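Long-range contacts in inactive glucansucrase (Lactobacillus reuteri, PDB 5JBD), which belongs to glycoside hydrolase family 70, as an inactive member with a TIM-barrel fold and a bound calcium ion: residues A[64-68]-A[137-142]; A[97-102]-A[114-120]; A[102-106]-A[152-156]. All blocks are in the same frame, centred on the assembly; numbering follows the deposited sequence.

Contact 1: residues A[64-68]-A[137-142]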
ATOM      1  N   THR A  64      32.950 -35.685 -12.711  1.00 37.91           N
ATOM      2  CA  THR A  64      32.321 -36.283 -11.536  1.00 38.19           C
ATOM      3  C   THR A  64      32.526 -37.799 -11.502  1.00 38.98           C
ATOM      4  O   THR A  64      32.887 -38.422 -12.509  1.00 39.66           O
ATOM      5  CB  THR A  64      30.795 -36.011 -11.496  1.00 37.51           C
ATOM      6  OG1 THR A  64      30.152 -36.709 -12.569  1.00 37.91           O
ATOM      7  CG2 THR A  64      30.496 -34.556 -11.604  1.00 37.22           C
ATOM      8  N   SER A  65      32.303 -38.392 -10.332  1.00 39.74           N
ATOM      9  CA  SER A  65      32.500 -39.829 -10.144  1.00 41.98           C
ATOM     10  C   SER A  65      31.520 -40.408  -9.138  1.00 41.89           C
ATOM     11  O   SER A  65      31.189 -39.768  -8.147  1.00 40.49           O
ATOM     12  CB  SER A  65      33.928 -40.114  -9.659  1.00 42.80           C
ATOM     13  OG  SER A  65      34.145 -41.500  -9.450  1.00 44.14           O
ATOM     14  N   GLN A  66      31.079 -41.630  -9.408  1.00 42.74           N
ATOM     15  CA  GLN A  66      30.243 -42.387  -8.491  1.00 44.53           C
ATOM     16  C   GLN A  66      31.022 -43.252  -7.504  1.00 46.54           C
ATOM     17  O   GLN A  66      30.414 -43.748  -6.548  1.00 46.64           O
ATOM     18  CB  GLN A  66      29.307 -43.303  -9.266  1.00 45.84           C
ATOM     19  CG  GLN A  66      28.261 -42.574 -10.088  1.00 46.04           C
ATOM     20  CD  GLN A  66      27.319 -43.540 -10.781  1.00 47.86           C
ATOM     21  OE1 GLN A  66      26.980 -44.584 -10.233  1.00 48.14           O
ATOM     22  NE2 GLN A  66      26.934 -43.216 -12.012  1.00 48.80           N
ATOM     23  N   ASP A  67      32.329 -43.465  -7.730  1.00 48.52           N
ATOM     24  CA  ASP A  67      33.130 -44.346  -6.852  1.00 49.93           C
ATOM     25  C   ASP A  67      34.571 -43.925  -6.488  1.00 50.84           C
ATOM     26  O   ASP A  67      35.214 -44.616  -5.701  1.00 53.13           O
ATOM     27  CB  ASP A  67      33.146 -45.747  -7.453  1.00 52.49           C
ATOM     28  CG  ASP A  67      33.764 -45.794  -8.855  1.00 51.65           C
ATOM     29  OD1 ASP A  67      34.207 -44.769  -9.418  1.00 52.45           O
ATOM     30  OD2 ASP A  67      33.833 -46.889  -9.402  1.00 54.95           O
ATOM     31  N   GLY A  68      35.066 -42.806  -7.022  1.00 50.72           N
ATOM     32  CA  GLY A  68      36.456 -42.390  -6.815  1.00 51.47           C
ATOM     33  C   GLY A  68      37.473 -43.071  -7.722  1.00 53.92           C
ATOM     34  O   GLY A  68      38.660 -42.775  -7.624  1.00 55.23           O
ATOM     35  N   ARG A 137      29.931 -37.140  -1.908  1.00 40.23           N
ATOM     36  CA  ARG A 137      29.786 -36.766  -3.313  1.00 39.11           C
ATOM     37  C   ARG A 137      29.609 -37.999  -4.227  1.00 39.81           C
ATOM     38  O   ARG A 137      28.753 -37.982  -5.114  1.00 38.01           O
ATOM     39  CB  ARG A 137      30.929 -35.870  -3.780  1.00 38.89           C
ATOM     40  CG  ARG A 137      30.856 -34.467  -3.195  1.00 38.16           C
ATOM     41  CD  ARG A 137      31.786 -33.512  -3.924  1.00 38.25           C
ATOM     42  NE  ARG A 137      33.204 -33.734  -3.604  1.00 39.06           N
ATOM     43  CZ  ARG A 137      33.834 -33.230  -2.535  1.00 38.94           C
ATOM     44  NH1 ARG A 137      33.217 -32.444  -1.660  1.00 38.46           N
ATOM     45  NH2 ARG A 137      35.117 -33.505  -2.346  1.00 39.77           N
ATOM     46  N   TYR A 138      30.373 -39.066  -3.972  1.00 40.18           N
ATOM     47  CA  TYR A 138      30.227 -40.332  -4.715  1.00 41.58           C
ATOM     48  C   TYR A 138      28.815 -40.919  -4.519  1.00 40.85           C
ATOM     49  O   TYR A 138      28.176 -41.354  -5.475  1.00 40.17           O
ATOM     50  CB  TYR A 138      31.307 -41.366  -4.307  1.00 42.80           C
ATOM     51  CG  TYR A 138      32.754 -40.916  -4.464  1.00 44.50           C
ATOM     52  CD1 TYR A 138      33.157 -40.082  -5.518  1.00 44.47           C
ATOM     53  CD2 TYR A 138      33.737 -41.335  -3.558  1.00 46.50           C
ATOM     54  CE1 TYR A 138      34.477 -39.674  -5.658  1.00 45.32           C
ATOM     55  CE2 TYR A 138      35.064 -40.922  -3.689  1.00 47.02           C
ATOM     56  CZ  TYR A 138      35.425 -40.089  -4.738  1.00 46.47           C
ATOM     57  OH  TYR A 138      36.718 -39.651  -4.870  1.00 47.67           O
ATOM     58  N   VAL A 139      28.325 -40.877  -3.280  1.00 41.19           N
ATOM     59  CA  VAL A 139      26.982 -41.377  -2.947  1.00 41.02           C
ATOM     60  C   VAL A 139      25.903 -40.486  -3.581  1.00 39.35           C
ATOM     61  O   VAL A 139      24.921 -40.994  -4.098  1.00 40.05           O
ATOM     62  CB  VAL A 139      26.796 -41.530  -1.413  1.00 41.51           C
ATOM     63  CG1 VAL A 139      25.355 -41.896  -1.053  1.00 41.23           C
ATOM     64  CG2 VAL A 139      27.765 -42.586  -0.869  1.00 42.76           C
ATOM     65  N   ILE A 140      26.129 -39.177  -3.601  1.00 38.37           N
ATOM     66  CA  ILE A 140      25.231 -38.241  -4.303  1.00 36.77           C
ATOM     67  C   ILE A 140      25.187 -38.554  -5.817  1.00 36.83           C
ATOM     68  O   ILE A 140      24.108 -38.548  -6.413  1.00 36.14           O
ATOM     69  CB  ILE A 140      25.610 -36.767  -4.037  1.00 35.46           C
ATOM     70  CG1 ILE A 140      25.241 -36.395  -2.601  1.00 35.20           C
ATOM     71  CG2 ILE A 140      24.881 -35.810  -4.985  1.00 34.60           C
ATOM     72  CD1 ILE A 140      25.755 -35.048  -2.152  1.00 34.37           C
ATOM     73  N   GLU A 141      26.344 -38.796  -6.431  1.00 36.63           N
ATOM     74  CA  GLU A 141      26.397 -39.115  -7.868  1.00 37.17           C
ATOM     75  C   GLU A 141      25.706 -40.447  -8.184  1.00 39.25           C
ATOM     76  O   GLU A 141      25.100 -40.607  -9.243  1.00 38.87           O
ATOM     77  CB  GLU A 141      27.849 -39.134  -8.372  1.00 36.99           C
ATOM     78  CG  GLU A 141      28.542 -37.767  -8.366  1.00 36.25           C
ATOM     79  CD  GLU A 141      27.912 -36.750  -9.303  1.00 35.18           C
ATOM     80  OE1 GLU A 141      27.307 -37.144 -10.320  1.00 34.86           O
ATOM     81  OE2 GLU A 141      28.032 -35.533  -9.039  1.00 34.23           O
ATOM     82  N   GLN A 142      25.792 -41.405  -7.266  1.00 42.24           N
ATOM     83  CA  GLN A 142      25.005 -42.635  -7.396  1.00 44.07           C
ATOM     84  C   GLN A 142      23.505 -42.329  -7.389  1.00 43.79           C
ATOM     85  O   GLN A 142      22.755 -42.892  -8.192  1.00 44.19           O
ATOM     86  CB  GLN A 142      25.330 -43.610  -6.283  1.00 46.67           C
ATOM     87  CG  GLN A 142      26.713 -44.203  -6.359  1.00 49.47           C
ATOM     88  CD  GLN A 142      27.116 -44.764  -4.993  1.00 53.04           C
ATOM     89  OE1 GLN A 142      26.259 -45.044  -4.132  1.00 55.71           O
ATOM     90  NE2 GLN A 142      28.412 -44.875  -4.763  1.00 54.58           N
TER
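Tyr138, on helix 126-147, presses one face of its ring against the Asp67-Gly68 peptide, and this is the tight part of the contact. The peptide belongs to the loop between strands 63-64 and 72-73, laid across the helix. Gly68 N sits over the ring centre, 3.4 Å above its plane, while Gly68 CA comes within 3.3 Å of Tyr138 CZ. Gly68 has no CB to collide with the ring, and its positive phi (81°) is one that glycine accommodates readily. Ser65 O approaches the same ring at its edge, 3.3 Å from Tyr138 CD1, and the same oxygen also touches Glu141 CG. Ser65 OG accepts from Asp67 N in an ST turn and from Gly68 N in an ST motif, and bonds in addition to Thr70 O. Glu141, bent at chi2 (-64°), brings its carboxylate up to Thr64, with CD 3.7 Å from Thr64 CB. No bond forms there; OE2 is paired with Arg80 in a salt bridge instead.

The looser side is around Gln66, which is exposed. Its extended chain crosses that of Gln142, with the two amide planes well turned from each other; Gln66 OE1 merely packs on Gln142 CG at 3.9 Å. The Gln142 amide turns to the loop backbone: NE2 donates to Gln66 O at 2.9 Å, nearly straight (164°), with Gln66 O close to the plane of the Gln142 amide. The contact therefore joins an aromatic face under a peptide to one directed bond at its margin, Gln142 NE2 alone bonding across it.

Contact 2: residues A[97-102]-A[114-120]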
ATOM      1  N   ILE A  97      26.765 -33.022   5.866  1.00 41.93           N
ATOM      2  CA  ILE A  97      27.028 -34.467   5.849  1.00 43.64           C
ATOM      3  C   ILE A  97      25.941 -35.226   6.618  1.00 44.25           C
ATOM      4  O   ILE A  97      25.340 -36.170   6.085  1.00 44.82           O
ATOM      5  CB  ILE A  97      28.457 -34.790   6.381  1.00 44.44           C
ATOM      6  CG1 ILE A  97      29.517 -34.245   5.405  1.00 44.39           C
ATOM      7  CG2 ILE A  97      28.659 -36.296   6.566  1.00 45.81           C
ATOM      8  CD1 ILE A  97      30.917 -34.122   5.984  1.00 45.27           C
ATOM      9  N   LYS A  98      25.692 -34.793   7.852  1.00 45.67           N
ATOM     10  CA  LYS A  98      24.620 -35.334   8.703  1.00 46.87           C
ATOM     11  C   LYS A  98      23.248 -35.303   8.038  1.00 43.92           C
ATOM     12  O   LYS A  98      22.542 -36.306   8.024  1.00 43.68           O
ATOM     13  CB  LYS A  98      24.519 -34.545  10.019  1.00 49.86           C
ATOM     14  CG  LYS A  98      25.579 -34.874  11.060  1.00 53.72           C
ATOM     15  CD  LYS A  98      25.203 -34.326  12.452  1.00 56.80           C
ATOM     16  CE  LYS A  98      24.185 -35.076  13.299  1.00 60.37           C
ATOM     17  NZ  LYS A  98      24.394 -34.884  14.766  1.00 63.95           N
ATOM     18  N   TYR A  99      22.884 -34.140   7.504  1.00 41.80           N
ATOM     19  CA  TYR A  99      21.579 -33.950   6.869  1.00 40.33           C
ATOM     20  C   TYR A  99      21.391 -34.897   5.674  1.00 40.32           C
ATOM     21  O   TYR A  99      20.387 -35.631   5.602  1.00 40.25           O
ATOM     22  CB  TYR A  99      21.371 -32.489   6.444  1.00 38.99           C
ATOM     23  CG  TYR A  99      19.979 -32.239   5.888  1.00 38.41           C
ATOM     24  CD1 TYR A  99      19.695 -32.469   4.541  1.00 38.85           C
ATOM     25  CD2 TYR A  99      18.940 -31.840   6.711  1.00 38.92           C
ATOM     26  CE1 TYR A  99      18.420 -32.293   4.027  1.00 38.39           C
ATOM     27  CE2 TYR A  99      17.660 -31.637   6.200  1.00 38.41           C
ATOM     28  CZ  TYR A  99      17.406 -31.876   4.865  1.00 39.14           C
ATOM     29  OH  TYR A  99      16.146 -31.695   4.347  1.00 39.87           O
ATOM     30  N   PHE A 100      22.367 -34.923   4.769  1.00 39.56           N
ATOM     31  CA  PHE A 100      22.262 -35.788   3.592  1.00 39.63           C
ATOM     32  C   PHE A 100      22.216 -37.273   3.924  1.00 41.30           C
ATOM     33  O   PHE A 100      21.355 -37.996   3.417  1.00 40.31           O
ATOM     34  CB  PHE A 100      23.326 -35.449   2.543  1.00 39.35           C
ATOM     35  CG  PHE A 100      22.847 -34.420   1.559  1.00 38.23           C
ATOM     36  CD1 PHE A 100      22.537 -33.149   1.988  1.00 37.46           C
ATOM     37  CD2 PHE A 100      22.627 -34.745   0.227  1.00 38.09           C
ATOM     38  CE1 PHE A 100      22.054 -32.197   1.105  1.00 37.10           C
ATOM     39  CE2 PHE A 100      22.144 -33.799  -0.661  1.00 37.25           C
ATOM     40  CZ  PHE A 100      21.860 -32.522  -0.222  1.00 36.49           C
ATOM     41  N   VAL A 101      23.084 -37.725   4.825  1.00 44.29           N
ATOM     42  CA  VAL A 101      23.087 -39.144   5.218  1.00 46.03           C
ATOM     43  C   VAL A 101      21.726 -39.534   5.846  1.00 46.44           C
ATOM     44  O   VAL A 101      21.257 -40.655   5.633  1.00 46.04           O
ATOM     45  CB  VAL A 101      24.302 -39.489   6.122  1.00 47.38           C
ATOM     46  CG1 VAL A 101      24.179 -40.880   6.729  1.00 48.75           C
ATOM     47  CG2 VAL A 101      25.598 -39.393   5.323  1.00 47.15           C
ATOM     48  N   ASN A 102      21.081 -38.599   6.552  1.00 45.96           N
ATOM     49  CA  ASN A 102      19.746 -38.825   7.142  1.00 47.95           C
ATOM     50  C   ASN A 102      18.538 -38.575   6.212  1.00 48.12           C
ATOM     51  O   ASN A 102      17.400 -38.807   6.626  1.00 49.90           O
ATOM     52  CB  ASN A 102      19.584 -38.010   8.438  1.00 48.61           C
ATOM     53  CG  ASN A 102      20.165 -38.720   9.646  1.00 50.95           C
ATOM     54  OD1 ASN A 102      19.529 -39.610  10.214  1.00 51.71           O
ATOM     55  ND2 ASN A 102      21.381 -38.340  10.039  1.00 51.37           N
ATOM     56  N   LYS A 114      23.898 -43.620   9.462  1.00 59.73           N
ATOM     57  CA  LYS A 114      23.345 -42.714  10.476  1.00 61.77           C
ATOM     58  C   LYS A 114      24.194 -42.698  11.749  1.00 64.23           C
ATOM     59  O   LYS A 114      24.400 -41.645  12.352  1.00 63.22           O
ATOM     60  CB  LYS A 114      21.891 -43.061  10.780  1.00 62.14           C
ATOM     61  CG  LYS A 114      20.983 -42.742   9.606  1.00 62.56           C
ATOM     62  CD  LYS A 114      19.542 -43.157   9.827  1.00 63.32           C
ATOM     63  CE  LYS A 114      18.785 -43.092   8.511  1.00 62.47           C
ATOM     64  NZ  LYS A 114      17.312 -43.186   8.675  1.00 61.95           N
ATOM     65  N   ASP A 115      24.741 -43.848  12.121  1.00 67.21           N
ATOM     66  CA  ASP A 115      25.632 -43.895  13.276  1.00 72.41           C
ATOM     67  C   ASP A 115      27.025 -43.326  13.044  1.00 71.26           C
ATOM     68  O   ASP A 115      27.554 -42.697  13.949  1.00 71.77           O
ATOM     69  CB  ASP A 115      25.703 -45.297  13.828  1.00 79.48           C
ATOM     70  CG  ASP A 115      24.436 -45.660  14.512  1.00 82.72           C
ATOM     71  OD1 ASP A 115      24.250 -45.232  15.673  1.00 84.79           O
ATOM     72  OD2 ASP A 115      23.607 -46.300  13.857  1.00 84.72           O
ATOM     73  N   THR A 116      27.614 -43.518  11.863  1.00 69.98           N
ATOM     74  CA  THR A 116      28.946 -42.934  11.602  1.00 71.13           C
ATOM     75  C   THR A 116      28.919 -41.392  11.562  1.00 71.21           C
ATOM     76  O   THR A 116      29.936 -40.760  11.832  1.00 72.95           O
ATOM     77  CB  THR A 116      29.627 -43.458  10.317  1.00 70.86           C
ATOM     78  OG1 THR A 116      28.941 -42.980   9.146  1.00 71.02           O
ATOM     79  CG2 THR A 116      29.724 -44.998  10.313  1.00 72.33           C
ATOM     80  N   VAL A 117      27.765 -40.805  11.227  1.00 67.80           N
ATOM     81  CA  VAL A 117      27.589 -39.339  11.219  1.00 67.07           C
ATOM     82  C   VAL A 117      26.904 -38.777  12.471  1.00 66.74           C
ATOM     83  O   VAL A 117      26.795 -37.572  12.599  1.00 64.64           O
ATOM     84  CB  VAL A 117      26.811 -38.846   9.964  1.00 63.64           C
ATOM     85  CG1 VAL A 117      27.439 -39.398   8.691  1.00 63.03           C
ATOM     86  CG2 VAL A 117      25.322 -39.189  10.035  1.00 62.14           C
ATOM     87  N   ALA A 118      26.448 -39.638  13.380  1.00 70.47           N
ATOM     88  CA  ALA A 118      25.673 -39.215  14.560  1.00 73.84           C
ATOM     89  C   ALA A 118      26.336 -38.120  15.400  1.00 76.97           C
ATOM     90  O   ALA A 118      25.656 -37.192  15.844  1.00 80.55           O
ATOM     91  CB  ALA A 118      25.367 -40.413  15.451  1.00 75.54           C
ATOM     92  N   ASN A 119      27.654 -38.223  15.588  1.00 81.78           N
ATOM     93  CA  ASN A 119      28.408 -37.369  16.513  1.00 87.72           C
ATOM     94  C   ASN A 119      29.361 -36.367  15.829  1.00 87.99           C
ATOM     95  O   ASN A 119      30.066 -35.635  16.533  1.00 92.79           O
ATOM     96  CB  ASN A 119      29.238 -38.236  17.491  1.00 91.32           C
ATOM     97  CG  ASN A 119      28.392 -39.156  18.366  1.00 92.06           C
ATOM     98  OD1 ASN A 119      27.293 -38.813  18.815  1.00 93.33           O
ATOM     99  ND2 ASN A 119      28.934 -40.334  18.639  1.00 93.46           N
ATOM    100  N   ILE A 120      29.413 -36.328  14.493  1.00 81.92           N
ATOM    101  CA  ILE A 120      30.303 -35.375  13.810  1.00 77.79           C
ATOM    102  C   ILE A 120      29.817 -33.943  14.020  1.00 74.27           C
ATOM    103  O   ILE A 120      28.613 -33.683  14.104  1.00 74.28           O
ATOM    104  CB  ILE A 120      30.517 -35.653  12.291  1.00 75.07           C
ATOM    105  CG1 ILE A 120      29.207 -35.581  11.484  1.00 74.42           C
ATOM    106  CG2 ILE A 120      31.221 -36.991  12.090  1.00 77.73           C
ATOM    107  CD1 ILE A 120      29.414 -35.512   9.986  1.00 72.12           C
TER
HETATM  108  O   HOH W   1      16.169 -41.546   6.266  1.00 45.47           O
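Helix 90-101 packs on the short, weakly bonded helix 114-117 through Val101 and Val117, in a helical part of this family 70 protein well away from the chain's centre. The two valines meet tip to tip, Val101 CG2 lying 3.8 Å from Val117 CG1. One turn earlier Ile97 CG2 reaches the same Val117 methyl and, more closely, Ile120 CD1 at 3.6 Å, the isoleucine side chains crossing at about a right angle. Met132 of helix 126-147 touches both of these isoleucines.

Polar groups border this apolar row. Lys98 runs its CG against Val117 O (3.3 Å) and past Ile120, which points the other way; a bend at chi3 (79°) then carries NZ to Ala118 O, 2.8 Å away, from above the carbonyl plane and not along a lone pair. At the helix's last turn, Asn102 ND2 donates to Lys98 O at 3.1 Å, and the backbone N of Asn102 reaches that oxygen from the opposite face of its plane. Asn102 OD1 is left beside the aliphatic part of Lys114, 3.5 Å from its CG, and one water links Asn102 O to Lys114 NZ.

The chemistry is thus that of an apolar interior flanked by two lysines: Lys98 lays its methylenes along Val117 O and Ile120, Lys114 lies along the Asn102 amide, and each ammonium group reaches a carbonyl oxygen, one directly and one through water.

Contact 3: residues A[102-106]-A[152-156]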
ATOM      1  N   ASN A 102      21.081 -38.599   6.552  1.00 45.96           N
ATOM      2  CA  ASN A 102      19.746 -38.825   7.142  1.00 47.95           C
ATOM      3  C   ASN A 102      18.538 -38.575   6.212  1.00 48.12           C
ATOM      4  O   ASN A 102      17.400 -38.807   6.626  1.00 49.90           O
ATOM      5  CB  ASN A 102      19.584 -38.010   8.438  1.00 48.61           C
ATOM      6  CG  ASN A 102      20.165 -38.720   9.646  1.00 50.95           C
ATOM      7  OD1 ASN A 102      19.529 -39.610  10.214  1.00 51.71           O
ATOM      8  ND2 ASN A 102      21.381 -38.340  10.039  1.00 51.37           N
ATOM      9  N   ASN A 103      18.770 -38.137   4.972  1.00 47.65           N
ATOM     10  CA  ASN A 103      17.682 -37.834   4.027  1.00 46.97           C
ATOM     11  C   ASN A 103      17.926 -38.433   2.632  1.00 46.53           C
ATOM     12  O   ASN A 103      17.808 -37.753   1.607  1.00 44.11           O
ATOM     13  CB  ASN A 103      17.464 -36.321   3.966  1.00 46.52           C
ATOM     14  CG  ASN A 103      16.789 -35.786   5.217  1.00 47.19           C
ATOM     15  OD1 ASN A 103      15.578 -35.885   5.354  1.00 47.13           O
ATOM     16  ND2 ASN A 103      17.575 -35.245   6.147  1.00 46.60           N
ATOM     17  N   GLY A 104      18.241 -39.727   2.616  1.00 46.27           N
ATOM     18  CA  GLY A 104      18.324 -40.510   1.388  1.00 46.49           C
ATOM     19  C   GLY A 104      19.702 -40.773   0.794  1.00 46.46           C
ATOM     20  O   GLY A 104      19.782 -41.352  -0.282  1.00 46.91           O
ATOM     21  N   TYR A 105      20.784 -40.400   1.480  1.00 45.35           N
ATOM     22  CA  TYR A 105      22.138 -40.597   0.934  1.00 45.43           C
ATOM     23  C   TYR A 105      23.024 -41.401   1.882  1.00 47.25           C
ATOM     24  O   TYR A 105      24.169 -41.036   2.166  1.00 46.17           O
ATOM     25  CB  TYR A 105      22.767 -39.246   0.595  1.00 44.00           C
ATOM     26  CG  TYR A 105      21.933 -38.404  -0.367  1.00 42.06           C
ATOM     27  CD1 TYR A 105      20.897 -37.591   0.104  1.00 41.01           C
ATOM     28  CD2 TYR A 105      22.180 -38.419  -1.739  1.00 40.93           C
ATOM     29  CE1 TYR A 105      20.142 -36.823  -0.758  1.00 39.83           C
ATOM     30  CE2 TYR A 105      21.423 -37.652  -2.610  1.00 40.18           C
ATOM     31  CZ  TYR A 105      20.403 -36.854  -2.116  1.00 39.85           C
ATOM     32  OH  TYR A 105      19.644 -36.077  -2.960  1.00 38.91           O
ATOM     33  N   GLU A 106      22.474 -42.513   2.349  1.00 50.65           N
ATOM     34  CA  GLU A 106      23.181 -43.461   3.210  1.00 54.71           C
ATOM     35  C   GLU A 106      23.889 -44.506   2.339  1.00 55.07           C
ATOM     36  O   GLU A 106      23.321 -44.976   1.357  1.00 53.79           O
ATOM     37  CB  GLU A 106      22.167 -44.137   4.152  1.00 57.99           C
ATOM     38  CG  GLU A 106      22.744 -44.590   5.485  1.00 62.36           C
ATOM     39  CD  GLU A 106      21.705 -45.129   6.470  1.00 63.85           C
ATOM     40  OE1 GLU A 106      20.492 -45.139   6.162  1.00 65.07           O
ATOM     41  OE2 GLU A 106      22.116 -45.556   7.569  1.00 65.01           O
ATOM     42  N   LYS A 152      15.805 -34.159  -7.528  1.00 41.20           N
ATOM     43  CA  LYS A 152      15.760 -34.525  -6.108  1.00 41.86           C
ATOM     44  C   LYS A 152      16.865 -33.798  -5.319  1.00 40.44           C
ATOM     45  O   LYS A 152      16.595 -33.207  -4.275  1.00 38.38           O
ATOM     46  CB  LYS A 152      15.886 -36.039  -5.910  1.00 43.91           C
ATOM     47  CG  LYS A 152      15.566 -36.497  -4.484  1.00 44.73           C
ATOM     48  CD  LYS A 152      15.899 -37.969  -4.268  1.00 45.78           C
ATOM     49  CE  LYS A 152      15.653 -38.391  -2.821  1.00 46.68           C
ATOM     50  NZ  LYS A 152      16.596 -37.771  -1.842  1.00 45.32           N
ATOM     51  N   LEU A 153      18.097 -33.852  -5.830  1.00 38.24           N
ATOM     52  CA  LEU A 153      19.239 -33.155  -5.206  1.00 37.29           C
ATOM     53  C   LEU A 153      18.954 -31.682  -4.971  1.00 35.04           C
ATOM     54  O   LEU A 153      19.209 -31.159  -3.873  1.00 33.68           O
ATOM     55  CB  LEU A 153      20.512 -33.322  -6.061  1.00 36.82           C
ATOM     56  CG  LEU A 153      21.779 -32.573  -5.621  1.00 36.22           C
ATOM     57  CD1 LEU A 153      22.176 -32.935  -4.197  1.00 36.56           C
ATOM     58  CD2 LEU A 153      22.923 -32.903  -6.570  1.00 36.98           C
ATOM     59  N   ALA A 154      18.404 -31.016  -5.986  1.00 33.99           N
ATOM     60  CA  ALA A 154      18.060 -29.599  -5.884  1.00 32.69           C
ATOM     61  C   ALA A 154      17.095 -29.292  -4.723  1.00 32.61           C
ATOM     62  O   ALA A 154      17.294 -28.322  -3.980  1.00 31.46           O
ATOM     63  CB  ALA A 154      17.472 -29.096  -7.198  1.00 32.65           C
ATOM     64  N   ASN A 155      16.065 -30.121  -4.584  1.00 33.69           N
ATOM     65  CA  ASN A 155      15.120 -30.022  -3.451  1.00 35.15           C
ATOM     66  C   ASN A 155      15.810 -30.296  -2.103  1.00 34.14           C
ATOM     67  O   ASN A 155      15.554 -29.609  -1.133  1.00 33.86           O
ATOM     68  CB  ASN A 155      13.943 -30.999  -3.629  1.00 37.23           C
ATOM     69  CG  ASN A 155      13.026 -30.634  -4.801  1.00 38.24           C
ATOM     70  OD1 ASN A 155      12.866 -29.466  -5.157  1.00 39.13           O
ATOM     71  ND2 ASN A 155      12.398 -31.646  -5.380  1.00 40.09           N
ATOM     72  N   ASP A 156      16.686 -31.300  -2.069  1.00 35.24           N
ATOM     73  CA  ASP A 156      17.414 -31.650  -0.848  1.00 35.51           C
ATOM     74  C   ASP A 156      18.366 -30.529  -0.429  1.00 34.64           C
ATOM     75  O   ASP A 156      18.473 -30.226   0.756  1.00 35.66           O
ATOM     76  CB  ASP A 156      18.134 -32.991  -1.015  1.00 36.73           C
ATOM     77  CG  ASP A 156      17.161 -34.167  -1.144  1.00 37.03           C
ATOM     78  OD1 ASP A 156      16.020 -34.052  -0.652  1.00 37.78           O
ATOM     79  OD2 ASP A 156      17.527 -35.201  -1.729  1.00 35.62           O
TER
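Tyr105 and Asp156 meet in a hydrogen bond that ties the loop after helix 90-101 to an i to i+4 salt bridge on helix 151-162. Tyr105 OH donates to Asp156 OD2 at 2.6 Å, on the anti lone pair. The oxygen lies at the edge of the phenol ring, in its plane, and the carboxylate stands almost perpendicular to the ring (88°). On the syn lone pair of the same OD2 comes Lys152 NZ, at 2.7 Å, one helical turn back. Two donors thus grip a single carboxylate oxygen, which would be expected to keep Asp156 ionised.

Lys152 gets there by staying extended to its end and turning only at chi4 (-68°), which leaves NZ 3.7 Å from both Tyr105 OH and Asn103 O, too far for a bond to either. Beside the hydroxyl the helix backbone closes in as well, with Leu153 CA 3.7 Å from Tyr105 OH.

Farther out, the tyrosine ring is held by neighbours: Phe100 of helix 90-101 meets it with the planes at about 35°, and Ile140 and Ser143 of helix 126-147 touch it. Phe100 also lies against Asp156 and Leu153, so one phenyl ring touches both partners of the bond. The loop leading to Tyr105 is steadied by Asn103, whose ND2 donates to Tyr99 O, and takes its turn at Gly104 with a positive phi. The ring carbon ortho to the hydroxyl feels the closeness of the bond too: Tyr105 CE1 sits 3.2 Å from Asp156 OD2.

How the contacts relate
From the N terminus, segment 64-68 opens the loop that contact 1 closes on helix 126-147. Within that span contact 2 is wholly enclosed: it closes a short loop between helix 90-101 and residues 114-120. Contact 3 leaves from inside both spans, at 102-106, and ends on helix 151-162, so it crosses both; it shares Asn102 with contact 2. Ile140 ties contact 1 to the other two, packing on Phe100, Tyr105 and Leu153. Between contacts 2 and 3, Phe100 O and Tyr105 N form a probable hydrogen bond, and Glu106 OE2 also bonds Lys114 N. Together the three contacts tie the loop between strands 63-64 and 72-73, helix 90-101, helix 114-117 and the consecutive helices 126-147 and 151-162.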